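Local coordinates for SusD superfamily protein (Parabacteroides distasonis, PDB 3OTN) that probably binds glycans or other nutrients at the bacterial outer membrane, at residues T44-T56 and Y415-M428. Numbering follows the deposited sequence.
Sequences TILLLEYMTGKAT and YFDLCYENKMWFDM
Glu49 reaches from the loop before strand 55-56 to the turn that joins helix 403-418 to helix 424-431, and its side chain meets Asn422 and Tyr420 there. CB leads to a CG beside the backbone N (chi1 -59°), and a bend at chi2 (-60°) swings the chain toward the turn, where CG passes 3.4 Å from Asn422 ND2. Beyond CD the two oxygens part. OE2 takes two N-H groups of one residue: Asn422 N meets it nearly head-on down the C-O bond, and Asn422 ND2 gives a straighter bond of 2.9 Å to its anti lone pair, with carboxylate and amide almost coplanar. OE1 lies 3.6 Å from Tyr420 CD1 and reaches Tyr420 N through a water; a second water ties OE2 to Leu48 O and Trp425 N. With an alanine here, both Asn422 N-H groups would probably lose their shared acceptor, and the two waters a carboxylate oxygen each. An asparagine suits position 422 because Asn422 ND2 also gives a hydrogen to Ile45 O (3.0 Å), while Leu48 CD1 packs on the amide and CD2 on Phe426 CZ. Met51 CB sits over a face of the six-membered ring of Trp425, a CH-pi contact at 3.5 Å from the centroid. Tyr420 OH donates to Lys54 O (2.7 Å), and the selenium of Met424, present as selenomethionine, lies against Lys54 CG. The contact thus packs the loop leading into strand 55-56, which pairs antiparallel with strand 286-287, against the turn between helices 403-418 and 424-431 and the start of the latter, while helix 79-100 touches Leu48 through Trp82.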
ATOM      1  N   THR A  44      10.939  -0.387  -2.575  1.00 18.57           N
ATOM      2  CA  THR A  44       9.793  -0.232  -3.454  1.00 16.93           C
ATOM      3  C   THR A  44       8.703   0.687  -2.876  1.00 19.21           C
ATOM      4  O   THR A  44       7.995   1.374  -3.648  1.00 18.16           O
ATOM      5  CB  THR A  44       9.170  -1.592  -3.850  1.00 17.04           C
ATOM      6  OG1 THR A  44       8.998  -2.385  -2.658  1.00 16.41           O
ATOM      7  CG2 THR A  44      10.036  -2.322  -4.871  1.00 14.77           C
ATOM      8  N   ILE A  45       8.562   0.715  -1.549  1.00 17.29           N
ATOM      9  CA  ILE A  45       7.547   1.571  -0.920  1.00 16.69           C
ATOM     10  C   ILE A  45       7.737   3.053  -1.177  1.00 18.22           C
ATOM     11  O   ILE A  45       6.769   3.820  -1.112  1.00 19.85           O
ATOM     12  CB  ILE A  45       7.389   1.371   0.610  1.00 17.00           C
ATOM     13  CG1 ILE A  45       8.604   1.883   1.407  1.00 18.01           C
ATOM     14  CG2 ILE A  45       7.027  -0.092   0.936  1.00 16.35           C
ATOM     15  CD1 ILE A  45       8.379   1.773   2.942  1.00 17.65           C
ATOM     16  N   LEU A  46       8.967   3.457  -1.497  1.00 18.66           N
ATOM     17  CA  LEU A  46       9.256   4.860  -1.717  1.00 18.27           C
ATOM     18  C   LEU A  46       8.594   5.429  -2.956  1.00 15.43           C
ATOM     19  O   LEU A  46       8.292   6.632  -2.958  1.00 18.03           O
ATOM     20  CB  LEU A  46      10.768   5.130  -1.754  1.00 17.90           C
ATOM     21  CG  LEU A  46      11.613   4.792  -0.540  1.00 17.83           C
ATOM     22  CD1 LEU A  46      13.075   4.964  -0.850  1.00 19.50           C
ATOM     23  CD2 LEU A  46      11.223   5.611   0.725  1.00 19.83           C
ATOM     24  N   LEU A  47       8.370   4.602  -3.987  1.00 18.87           N
ATOM     25  CA  LEU A  47       7.743   5.061  -5.240  1.00 19.25           C
ATOM     26  C   LEU A  47       6.398   5.711  -4.981  1.00 19.14           C
ATOM     27  O   LEU A  47       6.055   6.724  -5.609  1.00 16.96           O
ATOM     28  CB  LEU A  47       7.535   3.900  -6.245  1.00 19.80           C
ATOM     29  CG  LEU A  47       6.975   4.280  -7.644  1.00 19.83           C
ATOM     30  CD1 LEU A  47       7.921   5.220  -8.417  1.00 23.36           C
ATOM     31  CD2 LEU A  47       6.669   3.038  -8.507  1.00 15.61           C
ATOM     32  N   LEU A  48       5.646   5.109  -4.062  1.00 16.47           N
ATOM     33  CA  LEU A  48       4.290   5.538  -3.739  1.00 18.06           C
ATOM     34  C   LEU A  48       4.223   6.615  -2.666  1.00 20.17           C
ATOM     35  O   LEU A  48       3.144   7.092  -2.366  1.00 22.51           O
ATOM     36  CB  LEU A  48       3.442   4.335  -3.342  1.00 17.34           C
ATOM     37  CG  LEU A  48       3.400   3.143  -4.318  1.00 21.32           C
ATOM     38  CD1 LEU A  48       2.563   2.023  -3.724  1.00 15.18           C
ATOM     39  CD2 LEU A  48       2.877   3.534  -5.684  1.00 19.07           C
ATOM     40  N   GLU A  49       5.361   6.993  -2.094  1.00 17.31           N
ATOM     41  CA  GLU A  49       5.424   8.105  -1.142  1.00 19.46           C
ATOM     42  C   GLU A  49       6.110   9.336  -1.665  1.00 19.33           C
ATOM     43  O   GLU A  49       5.874  10.446  -1.157  1.00 20.36           O
ATOM     44  CB  GLU A  49       6.110   7.654   0.149  1.00 17.97           C
ATOM     45  CG  GLU A  49       5.377   6.461   0.854  1.00 21.13           C
ATOM     46  CD  GLU A  49       3.946   6.787   1.260  1.00 20.56           C
ATOM     47  OE1 GLU A  49       3.635   7.957   1.608  1.00 18.75           O
ATOM     48  OE2 GLU A  49       3.108   5.867   1.246  1.00 19.95           O
ATOM     49  N   TYR A  50       6.977   9.170  -2.649  1.00 20.57           N
ATOM     50  CA  TYR A  50       7.789  10.322  -3.101  1.00 19.48           C
ATOM     51  C   TYR A  50       7.074  11.365  -3.916  1.00 21.03           C
ATOM     52  O   TYR A  50       7.595  12.488  -4.021  1.00 21.40           O
ATOM     53  CB  TYR A  50       9.058   9.858  -3.795  1.00 22.30           C
ATOM     54  CG  TYR A  50      10.209   9.426  -2.899  1.00 21.73           C
ATOM     55  CD1 TYR A  50      10.235   9.670  -1.522  1.00 20.05           C
ATOM     56  CD2 TYR A  50      11.342   8.854  -3.472  1.00 22.69           C
ATOM     57  CE1 TYR A  50      11.356   9.339  -0.768  1.00 21.16           C
ATOM     58  CE2 TYR A  50      12.439   8.501  -2.717  1.00 20.60           C
ATOM     59  CZ  TYR A  50      12.435   8.734  -1.365  1.00 16.49           C
ATOM     60  OH  TYR A  50      13.573   8.392  -0.657  1.00 20.91           O
HETATM   61  N   MSE A  51       5.874  11.088  -4.434  1.00 20.16           N
HETATM   62  CA  MSE A  51       5.169  12.096  -5.202  1.00 19.84           C
HETATM   63  C   MSE A  51       4.019  12.760  -4.464  1.00 22.56           C
HETATM   64  O   MSE A  51       3.444  13.696  -5.000  1.00 24.86           O
HETATM   65  CB  MSE A  51       4.665  11.564  -6.538  1.00 21.17           C
HETATM   66  CG  MSE A  51       5.775  11.171  -7.505  1.00 27.47           C
HETATM   67 SE   MSE A  51       6.862  12.683  -8.069  0.75 28.37          SE
HETATM   68  CE  MSE A  51       5.677  14.109  -8.283  1.00 13.81           C
ATOM     69  N   THR A  52       3.728  12.347  -3.229  1.00 22.93           N
ATOM     70  CA  THR A  52       2.649  12.956  -2.480  1.00 21.77           C
ATOM     71  C   THR A  52       2.927  14.395  -2.101  1.00 19.97           C
ATOM     72  O   THR A  52       1.986  15.133  -1.844  1.00 20.02           O
ATOM     73  CB  THR A  52       2.310  12.228  -1.152  1.00 21.30           C
ATOM     74  OG1 THR A  52       3.399  12.373  -0.239  1.00 23.80           O
ATOM     75  CG2 THR A  52       2.007  10.748  -1.371  1.00 20.72           C
ATOM     76  N   GLY A  53       4.203  14.780  -2.029  1.00 19.81           N
ATOM     77  CA  GLY A  53       4.593  16.062  -1.470  1.00 22.38           C
ATOM     78  C   GLY A  53       4.591  16.140   0.055  1.00 21.75           C
ATOM     79  O   GLY A  53       4.816  17.222   0.628  1.00 22.57           O
ATOM     80  N   LYS A  54       4.377  14.997   0.716  1.00 23.13           N
ATOM     81  CA  LYS A  54       4.341  14.902   2.174  1.00 23.32           C
ATOM     82  C   LYS A  54       5.543  14.154   2.771  1.00 23.14           C
ATOM     83  O   LYS A  54       5.584  13.919   3.984  1.00 21.44           O
ATOM     84  CB  LYS A  54       3.092  14.156   2.646  1.00 26.88           C
ATOM     85  CG  LYS A  54       1.790  14.508   1.992  1.00 36.32           C
ATOM     86  CD  LYS A  54       1.346  15.883   2.220  1.00 33.46           C
ATOM     87  CE  LYS A  54      -0.123  16.044   1.803  1.00 30.70           C
ATOM     88  NZ  LYS A  54      -0.352  17.463   1.398  1.00 22.50           N
ATOM     89  N   ALA A  55       6.503  13.792   1.932  1.00 21.28           N
ATOM     90  CA  ALA A  55       7.707  13.108   2.377  1.00 23.41           C
ATOM     91  C   ALA A  55       8.897  13.636   1.606  1.00 23.98           C
ATOM     92  O   ALA A  55       8.786  13.984   0.424  1.00 23.59           O
ATOM     93  CB  ALA A  55       7.575  11.600   2.146  1.00 21.29           C
ATOM     94  N   THR A  56      10.032  13.698   2.286  1.00 24.35           N
ATOM     95  CA  THR A  56      11.325  13.975   1.674  1.00 25.22           C
ATOM     96  C   THR A  56      12.320  12.868   2.113  1.00 27.20           C
ATOM     97  O   THR A  56      11.919  11.810   2.662  1.00 20.89           O
ATOM     98  CB  THR A  56      11.828  15.372   2.079  1.00 24.80           C
ATOM     99  OG1 THR A  56      12.081  15.382   3.486  1.00 28.06           O
ATOM    100  CG2 THR A  56      10.753  16.391   1.802  1.00 26.56           C
ATOM    101  N   TYR A 415      -5.871  10.557   5.028  1.00 19.77           N
ATOM    102  CA  TYR A 415      -4.555  11.170   5.068  1.00 19.86           C
ATOM    103  C   TYR A 415      -3.938  10.999   6.470  1.00 19.09           C
ATOM    104  O   TYR A 415      -2.800  10.548   6.614  1.00 19.81           O
ATOM    105  CB  TYR A 415      -4.605  12.664   4.744  1.00 20.79           C
ATOM    106  CG  TYR A 415      -4.576  13.006   3.254  1.00 19.19           C
ATOM    107  CD1 TYR A 415      -5.650  12.701   2.417  1.00 18.68           C
ATOM    108  CD2 TYR A 415      -3.498  13.690   2.703  1.00 22.59           C
ATOM    109  CE1 TYR A 415      -5.651  13.062   1.062  1.00 23.45           C
ATOM    110  CE2 TYR A 415      -3.486  14.045   1.367  1.00 21.61           C
ATOM    111  CZ  TYR A 415      -4.552  13.749   0.556  1.00 22.77           C
ATOM    112  OH  TYR A 415      -4.491  14.099  -0.761  1.00 23.41           O
ATOM    113  N   PHE A 416      -4.708  11.349   7.488  1.00 21.27           N
ATOM    114  CA  PHE A 416      -4.184  11.398   8.839  1.00 20.36           C
ATOM    115  C   PHE A 416      -3.932  10.032   9.456  1.00 20.48           C
ATOM    116  O   PHE A 416      -2.929   9.877  10.170  1.00 20.71           O
ATOM    117  CB  PHE A 416      -5.052  12.237   9.750  1.00 22.29           C
ATOM    118  CG  PHE A 416      -5.156  13.717   9.328  1.00 22.52           C
ATOM    119  CD1 PHE A 416      -4.018  14.459   8.978  1.00 23.97           C
ATOM    120  CD2 PHE A 416      -6.373  14.353   9.336  1.00 23.02           C
ATOM    121  CE1 PHE A 416      -4.134  15.817   8.613  1.00 26.13           C
ATOM    122  CE2 PHE A 416      -6.495  15.708   8.978  1.00 21.39           C
ATOM    123  CZ  PHE A 416      -5.366  16.428   8.622  1.00 19.81           C
ATOM    124  N   ASP A 417      -4.835   9.083   9.235  1.00 20.65           N
ATOM    125  CA  ASP A 417      -4.749   7.761   9.859  1.00 20.39           C
ATOM    126  C   ASP A 417      -3.905   6.776   9.065  1.00 22.41           C
ATOM    127  O   ASP A 417      -3.201   5.939   9.657  1.00 18.98           O
ATOM    128  CB  ASP A 417      -6.141   7.153  10.095  1.00 19.04           C
ATOM    129  CG  ASP A 417      -6.278   6.533  11.468  1.00 22.77           C
ATOM    130  OD1 ASP A 417      -6.085   7.307  12.425  1.00 23.81           O
ATOM    131  OD2 ASP A 417      -6.543   5.303  11.590  1.00 26.19           O
ATOM    132  N   LEU A 418      -3.987   6.861   7.736  1.00 20.03           N
ATOM    133  CA  LEU A 418      -3.245   5.948   6.865  1.00 19.36           C
ATOM    134  C   LEU A 418      -1.932   6.502   6.273  1.00 18.06           C
ATOM    135  O   LEU A 418      -1.378   5.923   5.339  1.00 20.63           O
ATOM    136  CB  LEU A 418      -4.167   5.459   5.743  1.00 19.55           C
ATOM    137  CG  LEU A 418      -5.556   4.983   6.221  1.00 23.56           C
ATOM    138  CD1 LEU A 418      -6.413   4.603   5.015  1.00 16.46           C
ATOM    139  CD2 LEU A 418      -5.395   3.799   7.182  1.00 20.71           C
ATOM    140  N   CYS A 419      -1.423   7.613   6.790  1.00 18.38           N
ATOM    141  CA  CYS A 419      -0.231   8.201   6.204  1.00 18.18           C
ATOM    142  C   CYS A 419       0.959   7.247   6.194  1.00 17.27           C
ATOM    143  O   CYS A 419       1.181   6.528   7.162  1.00 17.93           O
ATOM    144  CB  CYS A 419       0.178   9.483   6.935  1.00 18.62           C
ATOM    145  SG  CYS A 419       0.341   9.332   8.759  1.00 22.11           S
ATOM    146  N   TYR A 420       1.718   7.298   5.096  1.00 17.79           N
ATOM    147  CA  TYR A 420       2.952   6.566   4.903  1.00 17.10           C
ATOM    148  C   TYR A 420       2.753   5.067   4.821  1.00 18.95           C
ATOM    149  O   TYR A 420       3.704   4.316   5.059  1.00 18.79           O
ATOM    150  CB  TYR A 420       4.005   6.965   5.955  1.00 18.79           C
ATOM    151  CG  TYR A 420       4.141   8.498   6.013  1.00 12.77           C
ATOM    152  CD1 TYR A 420       4.549   9.210   4.892  1.00 20.34           C
ATOM    153  CD2 TYR A 420       3.806   9.208   7.147  1.00 17.97           C
ATOM    154  CE1 TYR A 420       4.643  10.602   4.912  1.00 19.83           C
ATOM    155  CE2 TYR A 420       3.885  10.616   7.175  1.00 21.13           C
ATOM    156  CZ  TYR A 420       4.306  11.294   6.046  1.00 18.41           C
ATOM    157  OH  TYR A 420       4.413  12.678   6.035  1.00 23.23           O
ATOM    158  N   GLU A 421       1.528   4.649   4.477  1.00 18.08           N
ATOM    159  CA  GLU A 421       1.156   3.226   4.305  1.00 18.59           C
ATOM    160  C   GLU A 421       0.886   2.865   2.850  1.00 18.80           C
ATOM    161  O   GLU A 421       0.242   1.846   2.568  1.00 17.84           O
ATOM    162  CB  GLU A 421      -0.098   2.907   5.145  1.00 18.30           C
ATOM    163  CG  GLU A 421       0.079   2.968   6.642  1.00 21.90           C
ATOM    164  CD  GLU A 421      -1.240   2.684   7.431  1.00 21.82           C
ATOM    165  OE1 GLU A 421      -1.937   1.704   7.135  1.00 27.36           O
ATOM    166  OE2 GLU A 421      -1.564   3.460   8.345  1.00 23.16           O
ATOM    167  N   ASN A 422       1.386   3.680   1.918  1.00 17.07           N
ATOM    168  CA  ASN A 422       1.251   3.438   0.484  1.00 16.37           C
ATOM    169  C   ASN A 422      -0.199   3.483   0.011  1.00 17.97           C
ATOM    170  O   ASN A 422      -0.607   2.707  -0.867  1.00 19.86           O
ATOM    171  CB  ASN A 422       1.954   2.092   0.074  1.00 18.07           C
ATOM    172  CG  ASN A 422       3.488   2.219  -0.158  1.00 20.07           C
ATOM    173  OD1 ASN A 422       4.099   1.274  -0.651  1.00 17.16           O
ATOM    174  ND2 ASN A 422       4.107   3.340   0.239  1.00 18.86           N
ATOM    175  N   LYS A 423      -1.003   4.368   0.602  1.00 19.63           N
ATOM    176  CA  LYS A 423      -2.426   4.554   0.196  1.00 18.71           C
ATOM    177  C   LYS A 423      -2.727   5.913  -0.398  1.00 20.37           C
ATOM    178  O   LYS A 423      -3.613   6.040  -1.254  1.00 21.43           O
ATOM    179  CB  LYS A 423      -3.364   4.382   1.416  1.00 18.99           C
ATOM    180  CG  LYS A 423      -3.274   3.052   2.116  1.00 25.11           C
ATOM    181  CD  LYS A 423      -3.672   1.910   1.214  1.00 21.13           C
ATOM    182  CE  LYS A 423      -3.425   0.563   1.907  1.00 27.44           C
ATOM    183  NZ  LYS A 423      -4.219  -0.455   1.227  1.00 31.60           N
HETATM  184  N   MSE A 424      -2.026   6.928   0.113  1.00 19.71           N
HETATM  185  CA  MSE A 424      -2.289   8.320  -0.196  1.00 19.66           C
HETATM  186  C   MSE A 424      -2.096   8.627  -1.704  1.00 22.38           C
HETATM  187  O   MSE A 424      -2.915   9.343  -2.310  1.00 17.52           O
HETATM  188  CB  MSE A 424      -1.382   9.202   0.683  1.00 17.39           C
HETATM  189  CG  MSE A 424      -1.577  10.667   0.545  1.00 18.02           C
HETATM  190 SE   MSE A 424      -0.235  11.640   1.584  0.75 17.99          SE
HETATM  191  CE  MSE A 424      -0.963  11.294   3.383  1.00 16.98           C
ATOM    192  N   TRP A 425      -1.009   8.130  -2.295  1.00 19.83           N
ATOM    193  CA  TRP A 425      -0.727   8.424  -3.711  1.00 20.40           C
ATOM    194  C   TRP A 425      -1.887   7.884  -4.582  1.00 21.12           C
ATOM    195  O   TRP A 425      -2.423   8.598  -5.419  1.00 22.55           O
ATOM    196  CB  TRP A 425       0.611   7.856  -4.172  1.00 18.16           C
ATOM    197  CG  TRP A 425       0.930   8.210  -5.603  1.00 22.01           C
ATOM    198  CD1 TRP A 425       1.044   7.349  -6.631  1.00 23.56           C
ATOM    199  CD2 TRP A 425       1.086   9.519  -6.158  1.00 19.75           C
ATOM    200  NE1 TRP A 425       1.306   8.017  -7.791  1.00 23.95           N
ATOM    201  CE2 TRP A 425       1.342   9.356  -7.534  1.00 27.59           C
ATOM    202  CE3 TRP A 425       1.045  10.800  -5.631  1.00 20.20           C
ATOM    203  CZ2 TRP A 425       1.548  10.434  -8.385  1.00 26.33           C
ATOM    204  CZ3 TRP A 425       1.240  11.869  -6.463  1.00 30.39           C
ATOM    205  CH2 TRP A 425       1.495  11.682  -7.830  1.00 25.16           C
ATOM    206  N   PHE A 426      -2.282   6.647  -4.328  1.00 21.43           N
ATOM    207  CA  PHE A 426      -3.435   6.045  -5.023  1.00 22.10           C
ATOM    208  C   PHE A 426      -4.758   6.827  -4.797  1.00 21.70           C
ATOM    209  O   PHE A 426      -5.524   7.019  -5.744  1.00 21.80           O
ATOM    210  CB  PHE A 426      -3.616   4.580  -4.616  1.00 20.37           C
ATOM    211  CG  PHE A 426      -2.494   3.655  -5.084  1.00 22.04           C
ATOM    212  CD1 PHE A 426      -1.885   3.815  -6.319  1.00 20.51           C
ATOM    213  CD2 PHE A 426      -2.065   2.625  -4.262  1.00 18.73           C
ATOM    214  CE1 PHE A 426      -0.870   2.944  -6.740  1.00 29.45           C
ATOM    215  CE2 PHE A 426      -1.071   1.756  -4.659  1.00 24.12           C
ATOM    216  CZ  PHE A 426      -0.467   1.910  -5.903  1.00 22.00           C
ATOM    217  N   ASP A 427      -4.998   7.306  -3.576  1.00 19.81           N
ATOM    218  CA  ASP A 427      -6.155   8.218  -3.337  1.00 22.09           C
ATOM    219  C   ASP A 427      -6.104   9.497  -4.221  1.00 21.47           C
ATOM    220  O   ASP A 427      -7.098   9.904  -4.840  1.00 22.03           O
ATOM    221  CB  ASP A 427      -6.213   8.670  -1.875  1.00 24.11           C
ATOM    222  CG  ASP A 427      -6.617   7.585  -0.922  1.00 23.73           C
ATOM    223  OD1 ASP A 427      -6.976   6.446  -1.317  1.00 27.78           O
ATOM    224  OD2 ASP A 427      -6.599   7.905   0.290  1.00 29.93           O
HETATM  225  N   MSE A 428      -4.935  10.103  -4.286  1.00 18.42           N
HETATM  226  CA  MSE A 428      -4.729  11.287  -5.104  1.00 19.89           C
HETATM  227  C   MSE A 428      -5.025  11.016  -6.592  1.00 21.71           C
HETATM  228  O   MSE A 428      -5.638  11.843  -7.259  1.00 22.01           O
HETATM  229  CB  MSE A 428      -3.314  11.855  -4.908  1.00 19.99           C
HETATM  230  CG  MSE A 428      -3.047  12.411  -3.516  1.00 20.50           C
HETATM  231 SE   MSE A 428      -1.170  12.918  -3.339  0.75 18.97          SE
HETATM  232  CE  MSE A 428      -1.145  13.790  -1.585  1.00 19.44           C
TER
HETATM  233  O   HOH W   1       1.033   6.633  -0.866  1.00 18.29           O
HETATM  234  O   HOH W   2       1.224   8.646   2.564  1.00 18.91           O